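Local atomic coordinates of SPCC18.06c protein (Schizosaccharomyces pombe, PDB entry 2P51), a protein that removes poly(A) tails from mRNA as a metal-dependent 3'-exoribonuclease, serving as the catalytic component of the CCR4-NOT core complex. Residues A[48-53]-A[86-91]. Residues are numbered along the deposited sequence; the frame is centred on the assembly and turned at random.
Sequences VSMDTE and IQIGLA. With MG (magnesium ion), chain C; MG (magnesium ion), chain B.
Glu53 and Gln87 both set CG anti to their carbonyl carbon and run side by side, until a bend at chi2 (-58°) carries the Glu53 carboxylate to a magnesium ion while Gln87 stays extended. Gln87 OE1 comes 3.3 Å from Glu53 CG, its amide plane 69° from the carboxylate; OE1 accepts from Ala238 N, and NE2 hydrogen-bonds Asn109 OD1 and Gln237 OE1. On the same face Asp51 bridges two magnesium ions: OD2 binds one at 2.1 Å, together with Glu53 OE2 and Asp241. OD1 binds the other at 2.0 Å, joined by Asp172. This shared carboxylate marks the two-metal centre of a DEDD nuclease. A water on the first ion also donates to Thr52 O. Gly89 forms a hydrogen-bonded antiparallel pair with Asp51, Gly89 N meeting Asp51 O in a straight 2.8 Å bond. At Glu53 the pairing has a classic beta bulge, where Ile86 N and Gln87 N reach Glu53 O from one face of its carbonyl plane. A water joins Ser49 OG to Ala91 O. On the other face of the sheet, Leu90 CD2 touches Met50 CG at 3.8 Å and Val48 CG1 at 4.0 Å, and Thr52 CG2 lies beside Ile88 CG1. Helix 170-181 packs on Met50, Thr52 and Ile88, its Asp172 hydrogen-bonding Thr52 OG1; strand 163-166 adjoins 47-53 and strand 105-109 adjoins 87-93 within the mixed sheet.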
ATOM      1  N   VAL A  48       6.013  -8.473  -2.375  1.00 12.26           N
ATOM      2  CA  VAL A  48       4.686  -7.853  -2.486  1.00 11.88           C
ATOM      3  C   VAL A  48       4.806  -6.331  -2.486  1.00 11.65           C
ATOM      4  O   VAL A  48       5.325  -5.803  -1.469  1.00 12.46           O
ATOM      5  CB  VAL A  48       3.828  -8.262  -1.295  1.00 12.06           C
ATOM      6  CG1 VAL A  48       2.448  -7.592  -1.400  1.00 13.52           C
ATOM      7  CG2 VAL A  48       3.670  -9.785  -1.170  1.00 13.55           C
ATOM      8  N   SER A  49       4.356  -5.653  -3.527  1.00 12.10           N
ATOM      9  CA  SER A  49       4.382  -4.173  -3.575  1.00 10.64           C
ATOM     10  C   SER A  49       2.989  -3.661  -3.274  1.00 10.26           C
ATOM     11  O   SER A  49       2.033  -4.297  -3.791  1.00 11.57           O
ATOM     12  CB  SER A  49       4.878  -3.653  -4.938  1.00 14.51           C
ATOM     13  OG  SER A  49       6.223  -4.148  -5.114  1.00 14.57           O
ATOM     14  N   MET A  50       2.890  -2.574  -2.493  1.00 10.86           N
ATOM     15  CA  MET A  50       1.570  -2.202  -1.973  1.00 10.35           C
ATOM     16  C   MET A  50       1.359  -0.703  -2.053  1.00 10.42           C
ATOM     17  O   MET A  50       2.307   0.091  -1.901  1.00 12.75           O
ATOM     18  CB  MET A  50       1.436  -2.696  -0.516  1.00 11.41           C
ATOM     19  CG  MET A  50       0.170  -2.358   0.223  1.00 14.00           C
ATOM     20  SD  MET A  50       0.223  -0.717   1.011  1.00 15.39           S
ATOM     21  CE  MET A  50       1.272  -1.125   2.430  1.00 14.59           C
ATOM     22  N   ASP A  51       0.070  -0.393  -2.271  1.00 10.94           N
ATOM     23  CA  ASP A  51      -0.411   0.981  -2.165  1.00 11.17           C
ATOM     24  C   ASP A  51      -1.832   0.968  -1.603  1.00 10.46           C
ATOM     25  O   ASP A  51      -2.465  -0.124  -1.688  1.00 12.01           O
ATOM     26  CB  ASP A  51      -0.431   1.719  -3.519  1.00 13.19           C
ATOM     27  CG  ASP A  51      -0.737   3.208  -3.388  1.00 13.74           C
ATOM     28  OD1 ASP A  51      -0.318   3.803  -2.362  1.00 13.49           O
ATOM     29  OD2 ASP A  51      -1.381   3.720  -4.324  1.00 16.26           O
ATOM     30  N   THR A  52      -2.327   2.103  -1.098  1.00 12.05           N
ATOM     31  CA  THR A  52      -3.733   2.136  -0.712  1.00 11.08           C
ATOM     32  C   THR A  52      -4.349   3.449  -1.213  1.00 10.32           C
ATOM     33  O   THR A  52      -3.643   4.417  -1.469  1.00 14.11           O
ATOM     34  CB  THR A  52      -4.000   2.097   0.814  1.00 12.67           C
ATOM     35  OG1 THR A  52      -3.657   3.354   1.396  1.00 13.64           O
ATOM     36  CG2 THR A  52      -3.187   0.964   1.492  1.00 12.75           C
ATOM     37  N   GLU A  53      -5.668   3.468  -1.402  1.00 11.71           N
ATOM     38  CA  GLU A  53      -6.355   4.727  -1.618  1.00 11.20           C
ATOM     39  C   GLU A  53      -7.311   4.919  -0.413  1.00 11.44           C
ATOM     40  O   GLU A  53      -7.897   3.946   0.099  1.00 13.82           O
ATOM     41  CB  GLU A  53      -7.138   4.769  -2.924  1.00 12.57           C
ATOM     42  CG  GLU A  53      -6.354   4.465  -4.192  1.00 14.00           C
ATOM     43  CD  GLU A  53      -5.176   5.367  -4.430  1.00 14.82           C
ATOM     44  OE1 GLU A  53      -5.224   6.567  -4.137  1.00 16.29           O
ATOM     45  OE2 GLU A  53      -4.134   4.848  -4.936  1.00 16.43           O
ATOM     46  N   ILE A  86     -10.349   2.785   1.090  1.00 12.48           N
ATOM     47  CA  ILE A  86     -11.140   2.638  -0.145  1.00 11.76           C
ATOM     48  C   ILE A  86     -10.540   1.572  -1.043  1.00 12.22           C
ATOM     49  O   ILE A  86     -11.314   0.779  -1.638  1.00 13.90           O
ATOM     50  CB  ILE A  86     -11.302   4.018  -0.848  1.00 13.18           C
ATOM     51  CG1 ILE A  86     -12.182   4.958  -0.006  1.00 14.16           C
ATOM     52  CG2 ILE A  86     -11.876   3.879  -2.245  1.00 15.37           C
ATOM     53  CD1 ILE A  86     -12.181   6.427  -0.450  1.00 15.12           C
ATOM     54  N   GLN A  87      -9.235   1.483  -1.176  1.00 12.73           N
ATOM     55  CA  GLN A  87      -8.668   0.433  -1.987  1.00 12.08           C
ATOM     56  C   GLN A  87      -7.308  -0.005  -1.405  1.00 11.06           C
ATOM     57  O   GLN A  87      -6.600   0.831  -0.849  1.00 13.51           O
ATOM     58  CB  GLN A  87      -8.296   0.806  -3.435  1.00 16.19           C
ATOM     59  CG  GLN A  87      -9.404   0.981  -4.418  1.00 18.12           C
ATOM     60  CD  GLN A  87      -8.926   1.355  -5.803  1.00 16.24           C
ATOM     61  OE1 GLN A  87      -7.939   2.132  -5.921  1.00 16.33           O
ATOM     62  NE2 GLN A  87      -9.590   0.890  -6.824  1.00 17.85           N
ATOM     63  N   ILE A  88      -6.959  -1.261  -1.584  1.00 11.77           N
ATOM     64  CA  ILE A  88      -5.591  -1.725  -1.343  1.00 12.13           C
ATOM     65  C   ILE A  88      -5.098  -2.397  -2.610  1.00 11.30           C
ATOM     66  O   ILE A  88      -5.835  -3.229  -3.154  1.00 14.79           O
ATOM     67  CB  ILE A  88      -5.461  -2.731  -0.181  1.00 12.19           C
ATOM     68  CG1 ILE A  88      -5.858  -2.102   1.157  1.00 14.32           C
ATOM     69  CG2 ILE A  88      -4.059  -3.338  -0.132  1.00 13.87           C
ATOM     70  CD1 ILE A  88      -5.934  -3.015   2.356  1.00 15.77           C
ATOM     71  N   GLY A  89      -3.899  -2.082  -3.045  1.00 11.53           N
ATOM     72  CA  GLY A  89      -3.276  -2.722  -4.220  1.00 11.92           C
ATOM     73  C   GLY A  89      -2.128  -3.613  -3.788  1.00 10.79           C
ATOM     74  O   GLY A  89      -1.298  -3.147  -2.981  1.00 12.18           O
ATOM     75  N   LEU A  90      -2.133  -4.868  -4.257  1.00 11.48           N
ATOM     76  CA  LEU A  90      -1.039  -5.773  -3.976  1.00 11.07           C
ATOM     77  C   LEU A  90      -0.500  -6.344  -5.300  1.00 10.99           C
ATOM     78  O   LEU A  90      -1.234  -7.033  -5.996  1.00 13.09           O
ATOM     79  CB  LEU A  90      -1.475  -6.928  -3.074  1.00 12.32           C
ATOM     80  CG  LEU A  90      -2.076  -6.629  -1.706  1.00 11.81           C
ATOM     81  CD1 LEU A  90      -2.483  -7.914  -0.993  1.00 15.21           C
ATOM     82  CD2 LEU A  90      -1.096  -5.817  -0.856  1.00 14.49           C
ATOM     83  N   ALA A  91       0.767  -6.078  -5.595  1.00 11.01           N
ATOM     84  CA  ALA A  91       1.422  -6.539  -6.804  1.00 11.38           C
ATOM     85  C   ALA A  91       2.528  -7.522  -6.417  1.00 11.56           C
ATOM     86  O   ALA A  91       3.472  -7.157  -5.718  1.00 14.71           O
ATOM     87  CB  ALA A  91       1.982  -5.351  -7.591  1.00 13.41           C
TER
HETATM   88 MG    MG C2002      -2.157   5.539  -4.973  0.86 15.85          MG
HETATM   89 MG    MG B2001       0.742   5.298  -1.447  1.00 14.74          MG
HETATM   90  O   HOH W   1       6.084  -6.879  -6.195  1.00 13.97           O
HETATM   91  O   HOH W   2      -0.907   6.210  -0.600  1.00 14.45           O
HETATM   92  O   HOH W   3      -2.340   6.214  -2.964  0.78 15.06           O
HETATM   93  O   HOH W   4       2.561   4.643  -2.162  0.91 13.04           O
HETATM   94  O   HOH W   5       0.441   6.454  -3.057  0.98 18.10           O
HETATM   95  O   HOH W   6       1.963   6.791  -0.541  0.94 14.63           O